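Local coordinates for protein GMP reductase (Trypanosoma brucei brucei, PDB 6JIG) that probably catalyses the NADPH-dependent deamination of GMP to IMP and, in addition, binds guanine nucleotides at a regulatory CBS domain, at residues 103-106 and 107-111; 245-248 and 249-252; 269-272 and 273-277. The protein carries 1 engineered substitution. All blocks are in the same frame, centred on the assembly; numbering follows the deposited sequence.

Contact 1. Residues 103-106 and 107-111. With 5GP (guanosine-5'-monophosphate), chain C.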
loop_
_atom_site.group_PDB
_atom_site.type_symbol
_atom_site.label_atom_id
_atom_site.label_comp_id
_atom_site.label_asym_id
_atom_site.label_seq_id
_atom_site.Cartn_x
_atom_site.Cartn_y
_atom_site.Cartn_z
ATOM N N ARG A 103 -38.046 44.152 -11.742
ATOM C CA ARG A 103 -39.065 43.185 -12.127
ATOM C C ARG A 103 -40.444 43.650 -11.670
ATOM O O ARG A 103 -40.611 44.165 -10.556
ATOM C CB ARG A 103 -38.749 41.805 -11.540
ATOM C CG ARG A 103 -37.349 41.267 -11.884
ATOM C CD ARG A 103 -37.144 41.178 -13.400
ATOM N NE ARG A 103 -37.974 40.132 -13.985
ATOM C CZ ARG A 103 -38.132 39.932 -15.286
ATOM N NH1 ARG A 103 -37.506 40.704 -16.167
ATOM N NH2 ARG A 103 -38.916 38.945 -15.707
ATOM N N ILE A 104 -41.440 43.456 -12.539
ATOM C CA ILE A 104 -42.781 43.972 -12.300
ATOM C C ILE A 104 -43.797 42.849 -12.453
ATOM O O ILE A 104 -43.491 41.754 -12.918
ATOM C CB ILE A 104 -43.135 45.154 -13.234
ATOM C CG1 ILE A 104 -42.781 44.857 -14.689
ATOM C CG2 ILE A 104 -42.413 46.400 -12.798
ATOM C CD1 ILE A 104 -43.808 44.085 -15.442
ATOM N N ILE A 105 -45.033 43.157 -12.069
ATOM C CA ILE A 105 -46.153 42.240 -12.217
ATOM C C ILE A 105 -47.410 43.086 -12.356
ATOM O O ILE A 105 -47.430 44.262 -11.985
ATOM C CB ILE A 105 -46.244 41.271 -11.015
ATOM C CG1 ILE A 105 -47.132 40.072 -11.346
ATOM C CG2 ILE A 105 -46.699 42.016 -9.759
ATOM C CD1 ILE A 105 -47.092 38.999 -10.301
ATOM N N LEU A 106 -48.471 42.479 -12.909
ATOM C CA LEU A 106 -49.707 43.223 -13.130
ATOM C C LEU A 106 -50.733 42.894 -12.050
ATOM O O LEU A 106 -50.699 41.806 -11.461
ATOM C CB LEU A 106 -50.273 42.903 -14.516
ATOM C CG LEU A 106 -49.226 43.036 -15.629
ATOM C CD1 LEU A 106 -49.705 42.411 -16.934
ATOM C CD2 LEU A 106 -48.832 44.487 -15.841
ATOM N N PRO A 107 -51.657 43.816 -11.749
ATOM C CA PRO A 107 -52.472 43.648 -10.533
ATOM C C PRO A 107 -53.470 42.507 -10.600
ATOM O O PRO A 107 -53.828 41.967 -9.546
ATOM C CB PRO A 107 -53.172 45.006 -10.385
ATOM C CG PRO A 107 -53.128 45.610 -11.729
ATOM C CD PRO A 107 -51.868 45.132 -12.372
ATOM N N HIS A 108 -53.928 42.111 -11.789
ATOM C CA HIS A 108 -54.908 41.035 -11.896
ATOM C C HIS A 108 -54.270 39.653 -11.919
ATOM O O HIS A 108 -54.989 38.654 -12.026
ATOM C CB HIS A 108 -55.776 41.225 -13.146
ATOM C CG HIS A 108 -56.594 42.481 -13.133
ATOM N ND1 HIS A 108 -56.921 43.148 -11.972
ATOM C CD2 HIS A 108 -57.145 43.196 -14.144
ATOM C CE1 HIS A 108 -57.634 44.220 -12.267
ATOM N NE2 HIS A 108 -57.784 44.273 -13.577
ATOM N N GLU A 109 -52.946 39.567 -11.810
ATOM C CA GLU A 109 -52.271 38.282 -11.805
ATOM C C GLU A 109 -52.431 37.602 -10.444
ATOM O O GLU A 109 -52.826 38.217 -9.452
ATOM C CB GLU A 109 -50.797 38.456 -12.168
ATOM C CG GLU A 109 -50.586 38.831 -13.625
ATOM C CD GLU A 109 -49.124 38.857 -14.031
ATOM O OE1 GLU A 109 -48.592 39.965 -14.259
ATOM O OE2 GLU A 109 -48.508 37.770 -14.127
ATOM N N THR A 110 -52.121 36.311 -10.414
ATOM C CA THR A 110 -52.329 35.480 -9.237
ATOM C C THR A 110 -51.070 35.421 -8.376
ATOM O O THR A 110 -49.967 35.761 -8.811
ATOM C CB THR A 110 -52.737 34.061 -9.646
ATOM O OG1 THR A 110 -51.608 33.382 -10.208
ATOM C CG2 THR A 110 -53.855 34.107 -10.676
ATOM N N ALA A 111 -51.253 34.966 -7.136
ATOM C CA ALA A 111 -50.110 34.742 -6.259
ATOM C C ALA A 111 -49.180 33.679 -6.830
ATOM O O ALA A 111 -47.956 33.783 -6.697
ATOM C CB ALA A 111 -50.592 34.359 -4.858
HETATM P P 5GP C . -34.200 41.215 -1.499
HETATM O O1P 5GP C . -34.173 42.014 -0.216
HETATM O O2P 5GP C . -35.058 41.812 -2.596
HETATM O O3P 5GP C . -34.157 39.705 -1.366
HETATM O "O5'" 5GP C . -32.799 41.523 -2.168
HETATM C "C5'" 5GP C . -32.797 42.195 -3.405
HETATM C "C4'" 5GP C . -31.496 42.027 -4.121
HETATM O "O4'" 5GP C . -31.800 41.621 -5.490
HETATM C "C3'" 5GP C . -30.722 43.339 -4.217
HETATM O "O3'" 5GP C . -29.314 43.108 -4.163
HETATM C "C2'" 5GP C . -31.146 43.867 -5.585
HETATM O "O2'" 5GP C . -30.270 44.797 -6.181
HETATM C "C1'" 5GP C . -31.271 42.571 -6.388
HETATM N N9 5GP C . -32.167 42.720 -7.533
HETATM C C8 5GP C . -31.767 42.686 -8.814
HETATM N N7 5GP C . -32.819 42.919 -9.617
HETATM C C5 5GP C . -33.898 43.137 -8.825
HETATM C C6 5GP C . -35.227 43.425 -9.102
HETATM O O6 5GP C . -35.609 43.530 -10.286
HETATM N N1 5GP C . -36.089 43.588 -8.091
HETATM C C2 5GP C . -35.693 43.471 -6.814
HETATM N N2 5GP C . -36.614 43.651 -5.831
HETATM N N3 5GP C . -34.391 43.181 -6.505
HETATM C C4 5GP C . -33.483 43.014 -7.503
#
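A type I beta turn from Leu106 to Glu109 carries the chain of a CBS domain from strand 104-105 toward helix 111-118, and Glu109 closes it with two bonds to Leu106. In the first, the backbone N of Glu109 donates to Leu106 O over 3.2 Å, the donor lying well above the carbonyl plane. In the second, the side chain folds back across the turn and Glu109 OE1 accepts the N-H of Leu106 at 2.9 Å. The N-H points well at the oxygen (158°), which is met on its anti side, 32° out of the carboxylate plane. CG of Glu109 is beside its own backbone N (chi1 -70°) and the chain then runs extended, a shape that lays the carboxylate against the strand end. Glutamate is long enough for this, and its stem does apolar work as well: Glu109 CB lies 4.2 Å from Ile105 CD1. Ile105 CG1 lies against the carboxylate, 3.3 Å from Glu109 OE1, while buried Ile105 also packs on Ile145 and Val159. Pro107, whose ring fixes phi, suits the second position of the turn. Farther on, Thr110 takes the N-cap: its hydroxyl caps a backbone N of helix 111-118, and its own N-H is taken by the carboxylate of Glu113, a pattern consistent with a capping box. At the other end, the backbone N of Arg103 donates to O6 of guanosine-5'-monophosphate at 2.9 Å, Arg103 CG lies 3.3 Å from that oxygen, and the guanidinium makes a cation-pi contact with Trp120. The same nucleotide is held by Asp211, Ser210 and Arg93. A short strand, flanked by a backbone N-H bonded to the base O6 and by a carboxylate-braced turn, is thus part of the nucleotide-binding CBS module.

Contact 2. Residues 245-248 and 249-252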
loop_
_atom_site.group_PDB
_atom_site.type_symbol
_atom_site.label_atom_id
_atom_site.label_comp_id
_atom_site.label_asym_id
_atom_site.label_seq_id
_atom_site.Cartn_x
_atom_site.Cartn_y
_atom_site.Cartn_z
ATOM N N ALA A 245 -16.583 39.598 -27.977
ATOM C CA ALA A 245 -16.090 40.716 -27.179
ATOM C C ALA A 245 -17.080 41.872 -27.174
ATOM O O ALA A 245 -17.351 42.477 -26.128
ATOM C CB ALA A 245 -14.746 41.189 -27.722
ATOM N N ILE A 246 -17.589 42.227 -28.353
ATOM C CA ILE A 246 -18.526 43.347 -28.441
ATOM C C ILE A 246 -19.735 43.087 -27.559
ATOM O O ILE A 246 -20.155 43.949 -26.778
ATOM C CB ILE A 246 -18.937 43.586 -29.905
ATOM C CG1 ILE A 246 -17.828 44.317 -30.660
ATOM C CG2 ILE A 246 -20.242 44.400 -29.967
ATOM C CD1 ILE A 246 -17.783 43.987 -32.158
ATOM N N ARG A 247 -20.296 41.881 -27.651
ATOM C CA ARG A 247 -21.495 41.554 -26.886
ATOM C C ARG A 247 -21.217 41.447 -25.388
ATOM O O ARG A 247 -22.080 41.802 -24.573
ATOM C CB ARG A 247 -22.107 40.272 -27.444
ATOM C CG ARG A 247 -22.621 40.482 -28.891
ATOM C CD ARG A 247 -23.065 39.205 -29.577
ATOM N NE ARG A 247 -24.078 38.501 -28.804
ATOM C CZ ARG A 247 -24.563 37.305 -29.126
ATOM N NH1 ARG A 247 -24.133 36.691 -30.221
ATOM N NH2 ARG A 247 -25.473 36.721 -28.350
ATOM N N LEU A 248 -20.027 40.975 -24.999
ATOM C CA LEU A 248 -19.674 40.961 -23.582
ATOM C C LEU A 248 -19.609 42.372 -23.013
ATOM O O LEU A 248 -20.084 42.623 -21.898
ATOM C CB LEU A 248 -18.329 40.259 -23.378
ATOM C CG LEU A 248 -18.316 38.741 -23.556
ATOM C CD1 LEU A 248 -16.880 38.229 -23.651
ATOM C CD2 LEU A 248 -19.048 38.078 -22.394
ATOM N N VAL A 249 -18.997 43.300 -23.753
ATOM C CA VAL A 249 -18.919 44.676 -23.276
ATOM C C VAL A 249 -20.317 45.274 -23.152
ATOM O O VAL A 249 -20.635 45.943 -22.161
ATOM C CB VAL A 249 -18.006 45.511 -24.194
ATOM C CG1 VAL A 249 -18.041 46.983 -23.803
ATOM C CG2 VAL A 249 -16.564 45.001 -24.096
ATOM N N GLU A 250 -21.187 44.996 -24.131
ATOM C CA GLU A 250 -22.578 45.445 -24.047
ATOM C C GLU A 250 -23.283 44.868 -22.831
ATOM O O GLU A 250 -24.145 45.530 -22.238
ATOM C CB GLU A 250 -23.332 45.052 -25.314
ATOM C CG GLU A 250 -23.032 45.948 -26.488
ATOM C CD GLU A 250 -23.544 45.388 -27.798
ATOM O OE1 GLU A 250 -24.233 44.336 -27.782
ATOM O OE2 GLU A 250 -23.250 46.012 -28.842
ATOM N N ALA A 251 -22.936 43.639 -22.443
ATOM C CA ALA A 251 -23.556 43.019 -21.283
ATOM C C ALA A 251 -23.017 43.562 -19.970
ATOM O O ALA A 251 -23.631 43.326 -18.925
ATOM C CB ALA A 251 -23.376 41.499 -21.332
ATOM N N GLY A 252 -21.895 44.279 -19.991
ATOM C CA GLY A 252 -21.425 44.926 -18.783
ATOM C C GLY A 252 -20.019 44.538 -18.352
ATOM O O GLY A 252 -19.576 44.965 -17.280
#
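Backbone bonds set the frame where Val249 and Ala245 meet: the N-H of Val249 reaches Ala245 O at 3.0 Å and 165°. One residue on, Glu250 N repeats the bond to Ile246 O at 3.0 Å, and Ala251 N turns to Arg247 O with a more bent geometry (140°). Then the helix stops. Gly252 N makes a weak bond to Leu248 O and a second bond, 3.0 Å long, to Val249 O; these two bonds back into the last turn mark a Schellman motif. Glycine suits this place because its phi is positive (123°), a backbone shape it adopts without strain.

This helix, 239-251, is the crossing segment of a beta-alpha-beta unit in the TIM barrel, between the parallel strands 232-235 and 255-259. Apolar side chains face the barrel strands. Leu248 packs on Ala233, Val235 and Leu256, and the small Ala245 lies close against Val235 and Leu256. Val249 shares Leu256; its CG2 sits beside the backbone N and comes 3.3 Å from Ala245 O, a branched side chain lying snugly along the helix wall.

Where the packed side meets the surface, buried Ile246, which rests on Arg280 and Thr281, runs beside exposed Glu250, both pointing the same way, with Ile246 CG2 3.6 Å from Glu250 OE2; the methylenes of Glu250 follow the helix, and its CG approaches Ile246 O at 3.5 Å. Arg247 carries the opposite charge, but its NE stays 5.9 Å from Glu250 OE1, so any attraction is probably diffuse, while its chain lies on Ile81, Glu82 and Cys85 of helix 81-93.

Contact 3. Residues 269-272 and 273-277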
loop_
_atom_site.group_PDB
_atom_site.type_symbol
_atom_site.label_atom_id
_atom_site.label_comp_id
_atom_site.label_asym_id
_atom_site.label_seq_id
_atom_site.Cartn_x
_atom_site.Cartn_y
_atom_site.Cartn_z
ATOM N N ILE A 269 -1.379 39.332 -30.436
ATOM C CA ILE A 269 -1.055 40.747 -30.598
ATOM C C ILE A 269 -2.089 41.444 -31.479
ATOM O O ILE A 269 -2.484 42.591 -31.224
ATOM C CB ILE A 269 0.363 40.889 -31.178
ATOM C CG1 ILE A 269 1.420 40.579 -30.109
ATOM C CG2 ILE A 269 0.583 42.264 -31.785
ATOM C CD1 ILE A 269 2.777 40.200 -30.695
ATOM N N ASN A 270 -2.540 40.758 -32.526
ATOM C CA ASN A 270 -3.494 41.360 -33.450
ATOM C C ASN A 270 -4.892 41.425 -32.850
ATOM O O ASN A 270 -5.654 42.350 -33.157
ATOM C CB ASN A 270 -3.491 40.583 -34.767
ATOM C CG ASN A 270 -2.210 40.786 -35.545
ATOM O OD1 ASN A 270 -1.517 41.788 -35.359
ATOM N ND2 ASN A 270 -1.888 39.845 -36.425
ATOM N N MET A 271 -5.245 40.467 -31.988
ATOM C CA MET A 271 -6.517 40.561 -31.281
ATOM C C MET A 271 -6.521 41.746 -30.320
ATOM O O MET A 271 -7.523 42.468 -30.224
ATOM C CB MET A 271 -6.806 39.256 -30.537
ATOM C CG MET A 271 -8.212 39.173 -29.967
ATOM S SD MET A 271 -9.439 39.173 -31.305
ATOM C CE MET A 271 -10.950 39.189 -30.356
ATOM N N VAL A 272 -5.406 41.975 -29.618
ATOM C CA VAL A 272 -5.306 43.141 -28.739
ATOM C C VAL A 272 -5.444 44.425 -29.547
ATOM O O VAL A 272 -6.162 45.353 -29.154
ATOM C CB VAL A 272 -3.979 43.131 -27.962
ATOM C CG1 VAL A 272 -3.835 44.435 -27.177
ATOM C CG2 VAL A 272 -3.910 41.933 -27.017
ATOM N N LYS A 273 -4.729 44.508 -30.671
ATOM C CA LYS A 273 -4.819 45.698 -31.512
ATOM C C LYS A 273 -6.242 45.911 -32.019
ATOM O O LYS A 273 -6.734 47.044 -32.046
ATOM C CB LYS A 273 -3.846 45.589 -32.685
ATOM C CG LYS A 273 -2.385 45.810 -32.299
ATOM C CD LYS A 273 -1.472 45.671 -33.517
ATOM C CE LYS A 273 -0.025 46.031 -33.175
ATOM N NZ LYS A 273 0.945 45.617 -34.242
ATOM N N ARG A 274 -6.915 44.829 -32.418
ATOM C CA ARG A 274 -8.292 44.941 -32.894
ATOM C C ARG A 274 -9.220 45.434 -31.794
ATOM O O ARG A 274 -10.101 46.269 -32.040
ATOM C CB ARG A 274 -8.769 43.593 -33.428
ATOM C CG ARG A 274 -10.082 43.644 -34.184
ATOM C CD ARG A 274 -10.129 42.554 -35.262
ATOM N NE ARG A 274 -9.677 41.268 -34.740
ATOM C CZ ARG A 274 -8.558 40.639 -35.105
ATOM N NH1 ARG A 274 -7.751 41.165 -36.022
ATOM N NH2 ARG A 274 -8.245 39.475 -34.544
ATOM N N LEU A 275 -9.038 44.927 -30.572
ATOM C CA LEU A 275 -9.902 45.314 -29.465
ATOM C C LEU A 275 -9.676 46.767 -29.064
ATOM O O LEU A 275 -10.631 47.478 -28.728
ATOM C CB LEU A 275 -9.673 44.384 -28.270
ATOM C CG LEU A 275 -10.171 42.955 -28.504
ATOM C CD1 LEU A 275 -9.618 42.031 -27.431
ATOM C CD2 LEU A 275 -11.697 42.911 -28.519
ATOM N N LYS A 276 -8.425 47.228 -29.080
ATOM C CA LYS A 276 -8.183 48.631 -28.768
ATOM C C LYS A 276 -8.619 49.532 -29.913
ATOM O O LYS A 276 -8.904 50.712 -29.684
ATOM C CB LYS A 276 -6.699 48.885 -28.451
ATOM C CG LYS A 276 -6.113 48.086 -27.271
ATOM C CD LYS A 276 -6.721 48.493 -25.928
ATOM C CE LYS A 276 -5.963 49.626 -25.260
ATOM N NZ LYS A 276 -6.677 50.068 -24.039
ATOM N N GLY A 277 -8.690 48.999 -31.134
ATOM C CA GLY A 277 -9.027 49.808 -32.290
ATOM C C GLY A 277 -10.506 49.997 -32.551
ATOM O O GLY A 277 -10.867 50.845 -33.374
#
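The carbonyl oxygen Asn270 O accepts the backbone N-H of Arg274 at 2.9 Å, and the side chain of the same Arg274 curls back so that this oxygen sits over one face of its guanidinium, 3.7 Å from the guanidinium plane and offset toward the rim, a contact over the face and not a second hydrogen bond. Both residues belong to helix 266-277, which links strands 255-259 and 285-291 as a beta-alpha-beta crossover of the TIM barrel. Regular bonds continue along it: Leu275 N donates to Met271 O, and Lys276 N to Val272 O at 163°. Side chains sort by what they meet. Val272 packs on Ala288, and Leu275 on Ile286 and on Met242 and Ala245 of the neighbouring helix 239-251, where branched apolar groups suit a buried face. Met271 links that side to the outer one: its CG touches Leu275 CD1 at 4.1 Å, while its flexible thioether crosses the arginine. Lys273, on the exposed surface, is extended and lies alongside Ile269, its CE 4.1 Å from Ile269 CG2, an apolar stem beneath a charged end. Lys276 bends at chi2 and chi3 and instead carries its amine to a salt bridge with Asp306. A bend at chi3 (46°) brings the Arg274 guanidinium round to the thioether, where NH2 makes a weak hydrogen bond to Met271 SD over 3.5 Å.

From the N terminus the chain passes contact 1 first, in the CBS domain, where a short turn joins a strand to a helix; contacts 2 and 3 follow in the catalytic barrel. The three lie in series, none nested or crossed, and each is local, closing no loop longer than a turn. Contact 1 stands apart, its nearest atoms about 14 Å from contact 2 and about 29 Å from contact 3. The other two are successive crossover helices that share strand 255-259 and pack directly, Ala245 CB meeting Leu275 CD2 at 3.6 Å. Helix 81-93, against which contact 2 rests, leads along the chain toward the CBS domain.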